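Local coordinates for protein elongation factor G (Thermus thermophilus, PDB 1WDT) that binds GTP with magnesium and probably acts as a GTPase in the elongation step of protein synthesis, at residues A286-V291 against M360-G365. Numbering follows the deposited sequence.
Sequences AKVFKV and MVLWQG
The carbonyl O of Met360 is gripped from two sources on the neighbouring strand: Val288 N donates a hydrogen bond of 3.0 Å to this O, arriving nearly in line with the C=O bond, and the CA-H of Lys287 adds a weaker contact. Here two antiparallel strands of the domain 2 beta-barrel of an elongation factor G meet, 285-294 and the short 361-363, so the first and last strands of this sheet in chain order lie side by side. Ala286 and Leu362 form the hydrogen-bonded pair. Their two bonds differ: Ala286 N reaches Leu362 O at 2.9 Å with a 157° angle at the hydrogen, whereas Leu362 N points almost straight (176°) at Ala286 O yet sits well above that carbonyl's plane. Lys287 and Val361, the non-hydrogen-bonded pair, follow, with CA atoms 4.4 Å apart.

On one face of the sheet, Ala286 CB lies 4.1 Å from Leu362 CB. Leu362 sends one methyl on toward Val288, its CD2 3.9 Å from Val288 CG2. Leu362 also touches Leu316 and Ser318 of strand 314-318, the next strand of the sheet. The opposite face carries Lys287, whose fully extended chain leads away from Val361; its NZ reaches Pro374 O by a hydrogen bond and Glu96, in the GTP-binding domain, by a salt bridge that links the barrel to that domain. Val361 is on this face too: with CG1 anti to its own backbone N (chi1 -179°), that methyl rests 3.5 Å from Ala286 O.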
ATOM      1  N   ALA A 286      -2.886  22.371  -2.105  1.00 16.03           N
ATOM      2  CA  ALA A 286      -2.141  21.471  -1.233  1.00  9.38           C
ATOM      3  C   ALA A 286      -2.898  20.179  -1.001  1.00 17.24           C
ATOM      4  O   ALA A 286      -4.047  20.038  -1.409  1.00 16.16           O
ATOM      5  CB  ALA A 286      -1.864  22.159   0.116  1.00  6.80           C
ATOM      6  N   LYS A 287      -2.237  19.235  -0.337  1.00 15.89           N
ATOM      7  CA  LYS A 287      -2.836  17.948  -0.033  1.00 15.86           C
ATOM      8  C   LYS A 287      -2.165  17.320   1.193  1.00 11.05           C
ATOM      9  O   LYS A 287      -0.956  17.430   1.370  1.00 13.57           O
ATOM     10  CB  LYS A 287      -2.697  17.005  -1.239  1.00 21.87           C
ATOM     11  CG  LYS A 287      -3.381  15.656  -1.064  1.00 19.72           C
ATOM     12  CD  LYS A 287      -3.195  14.752  -2.281  1.00 25.75           C
ATOM     13  CE  LYS A 287      -3.880  13.413  -2.066  1.00 29.17           C
ATOM     14  NZ  LYS A 287      -3.983  12.608  -3.310  1.00 20.45           N
ATOM     15  N   VAL A 288      -2.966  16.679   2.039  1.00 14.45           N
ATOM     16  CA  VAL A 288      -2.452  15.985   3.217  1.00 16.08           C
ATOM     17  C   VAL A 288      -2.009  14.625   2.671  1.00 13.41           C
ATOM     18  O   VAL A 288      -2.847  13.806   2.294  1.00 13.16           O
ATOM     19  CB  VAL A 288      -3.561  15.770   4.269  1.00  9.31           C
ATOM     20  CG1 VAL A 288      -2.982  15.058   5.498  1.00 10.84           C
ATOM     21  CG2 VAL A 288      -4.177  17.116   4.662  1.00 10.35           C
ATOM     22  N   PHE A 289      -0.708  14.380   2.599  1.00 12.29           N
ATOM     23  CA  PHE A 289      -0.261  13.109   2.040  1.00 11.00           C
ATOM     24  C   PHE A 289       0.003  12.030   3.079  1.00 11.87           C
ATOM     25  O   PHE A 289       0.134  10.853   2.739  1.00 17.96           O
ATOM     26  CB  PHE A 289       0.960  13.324   1.144  1.00  1.71           C
ATOM     27  CG  PHE A 289       2.201  13.714   1.881  1.00 16.21           C
ATOM     28  CD1 PHE A 289       3.079  12.742   2.354  1.00 14.45           C
ATOM     29  CD2 PHE A 289       2.510  15.054   2.084  1.00 13.98           C
ATOM     30  CE1 PHE A 289       4.251  13.104   3.015  1.00 17.13           C
ATOM     31  CE2 PHE A 289       3.667  15.423   2.742  1.00 14.35           C
ATOM     32  CZ  PHE A 289       4.546  14.442   3.209  1.00 12.70           C
ATOM     33  N   LYS A 290       0.089  12.432   4.344  1.00 11.70           N
ATOM     34  CA  LYS A 290       0.291  11.486   5.435  1.00 17.83           C
ATOM     35  C   LYS A 290      -0.098  12.125   6.759  1.00 17.87           C
ATOM     36  O   LYS A 290      -0.181  13.348   6.878  1.00 14.99           O
ATOM     37  CB  LYS A 290       1.747  10.998   5.516  1.00 14.11           C
ATOM     38  CG  LYS A 290       2.735  12.024   6.006  1.00 21.71           C
ATOM     39  CD  LYS A 290       4.033  11.379   6.465  1.00 33.55           C
ATOM     40  CE  LYS A 290       3.817  10.542   7.720  1.00 34.20           C
ATOM     41  NZ  LYS A 290       5.093   9.989   8.258  1.00 21.83           N
ATOM     42  N   VAL A 291      -0.337  11.282   7.752  1.00 17.80           N
ATOM     43  CA  VAL A 291      -0.719  11.738   9.075  1.00 17.32           C
ATOM     44  C   VAL A 291       0.019  10.918  10.126  1.00 16.34           C
ATOM     45  O   VAL A 291       0.170   9.708   9.980  1.00 22.93           O
ATOM     46  CB  VAL A 291      -2.252  11.575   9.293  1.00  8.97           C
ATOM     47  CG1 VAL A 291      -2.594  11.728  10.769  1.00 14.02           C
ATOM     48  CG2 VAL A 291      -3.022  12.623   8.462  1.00 11.08           C
ATOM     49  N   MET A 360      -7.009  14.499   1.962  1.00 12.04           N
ATOM     50  CA  MET A 360      -7.758  15.746   1.878  1.00 11.75           C
ATOM     51  C   MET A 360      -7.008  16.796   1.082  1.00 11.63           C
ATOM     52  O   MET A 360      -5.809  16.990   1.262  1.00 12.94           O
ATOM     53  CB  MET A 360      -8.078  16.279   3.279  1.00  7.97           C
ATOM     54  CG  MET A 360      -9.273  15.589   3.928  1.00 12.60           C
ATOM     55  SD  MET A 360      -9.624  16.183   5.606  1.00 19.74           S
ATOM     56  CE  MET A 360      -9.990  17.903   5.292  1.00 15.96           C
ATOM     57  N   VAL A 361      -7.722  17.457   0.180  1.00 16.12           N
ATOM     58  CA  VAL A 361      -7.140  18.500  -0.649  1.00  8.94           C
ATOM     59  C   VAL A 361      -7.454  19.836   0.032  1.00 17.31           C
ATOM     60  O   VAL A 361      -8.524  19.988   0.624  1.00  7.79           O
ATOM     61  CB  VAL A 361      -7.769  18.475  -2.061  1.00 23.26           C
ATOM     62  CG1 VAL A 361      -7.138  19.544  -2.937  1.00 25.45           C
ATOM     63  CG2 VAL A 361      -7.594  17.079  -2.680  1.00 16.26           C
ATOM     64  N   LEU A 362      -6.517  20.781  -0.033  1.00 15.33           N
ATOM     65  CA  LEU A 362      -6.677  22.121   0.565  1.00 15.65           C
ATOM     66  C   LEU A 362      -6.466  23.152  -0.547  1.00 20.71           C
ATOM     67  O   LEU A 362      -5.647  22.948  -1.437  1.00 13.36           O
ATOM     68  CB  LEU A 362      -5.636  22.373   1.668  1.00 15.62           C
ATOM     69  CG  LEU A 362      -5.618  21.630   3.014  1.00 20.35           C
ATOM     70  CD1 LEU A 362      -6.760  22.097   3.871  1.00 32.18           C
ATOM     71  CD2 LEU A 362      -5.690  20.137   2.799  1.00 16.92           C
ATOM     72  N   TRP A 363      -7.165  24.277  -0.488  1.00 11.49           N
ATOM     73  CA  TRP A 363      -7.007  25.253  -1.554  1.00 17.67           C
ATOM     74  C   TRP A 363      -7.544  26.632  -1.206  1.00 18.52           C
ATOM     75  O   TRP A 363      -8.160  26.833  -0.162  1.00 14.30           O
ATOM     76  CB  TRP A 363      -7.764  24.748  -2.789  1.00 18.32           C
ATOM     77  CG  TRP A 363      -9.259  24.775  -2.590  1.00 15.38           C
ATOM     78  CD1 TRP A 363     -10.090  25.838  -2.800  1.00 24.97           C
ATOM     79  CD2 TRP A 363     -10.080  23.735  -2.027  1.00 21.91           C
ATOM     80  NE1 TRP A 363     -11.369  25.533  -2.398  1.00 14.63           N
ATOM     81  CE2 TRP A 363     -11.393  24.251  -1.918  1.00 17.41           C
ATOM     82  CE3 TRP A 363      -9.832  22.419  -1.600  1.00 19.77           C
ATOM     83  CZ2 TRP A 363     -12.458  23.499  -1.397  1.00 21.43           C
ATOM     84  CZ3 TRP A 363     -10.892  21.670  -1.082  1.00 11.10           C
ATOM     85  CH2 TRP A 363     -12.188  22.216  -0.985  1.00 18.36           C
ATOM     86  N   GLN A 364      -7.293  27.575  -2.107  1.00 18.92           N
ATOM     87  CA  GLN A 364      -7.817  28.933  -2.007  1.00 23.72           C
ATOM     88  C   GLN A 364      -8.382  29.167  -3.404  1.00 27.63           C
ATOM     89  O   GLN A 364      -7.838  28.652  -4.384  1.00 25.16           O
ATOM     90  CB  GLN A 364      -6.720  29.959  -1.710  1.00 21.11           C
ATOM     91  CG  GLN A 364      -6.312  30.036  -0.252  1.00 16.20           C
ATOM     92  CD  GLN A 364      -5.386  31.194   0.019  1.00 20.43           C
ATOM     93  OE1 GLN A 364      -4.922  31.383   1.141  1.00 26.83           O
ATOM     94  NE2 GLN A 364      -5.114  31.987  -1.011  1.00 24.67           N
ATOM     95  N   GLY A 365      -9.473  29.916  -3.505  1.00 24.93           N
ATOM     96  CA  GLY A 365     -10.056  30.165  -4.811  1.00 29.40           C
ATOM     97  C   GLY A 365     -10.959  29.032  -5.265  1.00 28.80           C
ATOM     98  O   GLY A 365     -11.627  28.399  -4.447  1.00 28.63           O
TER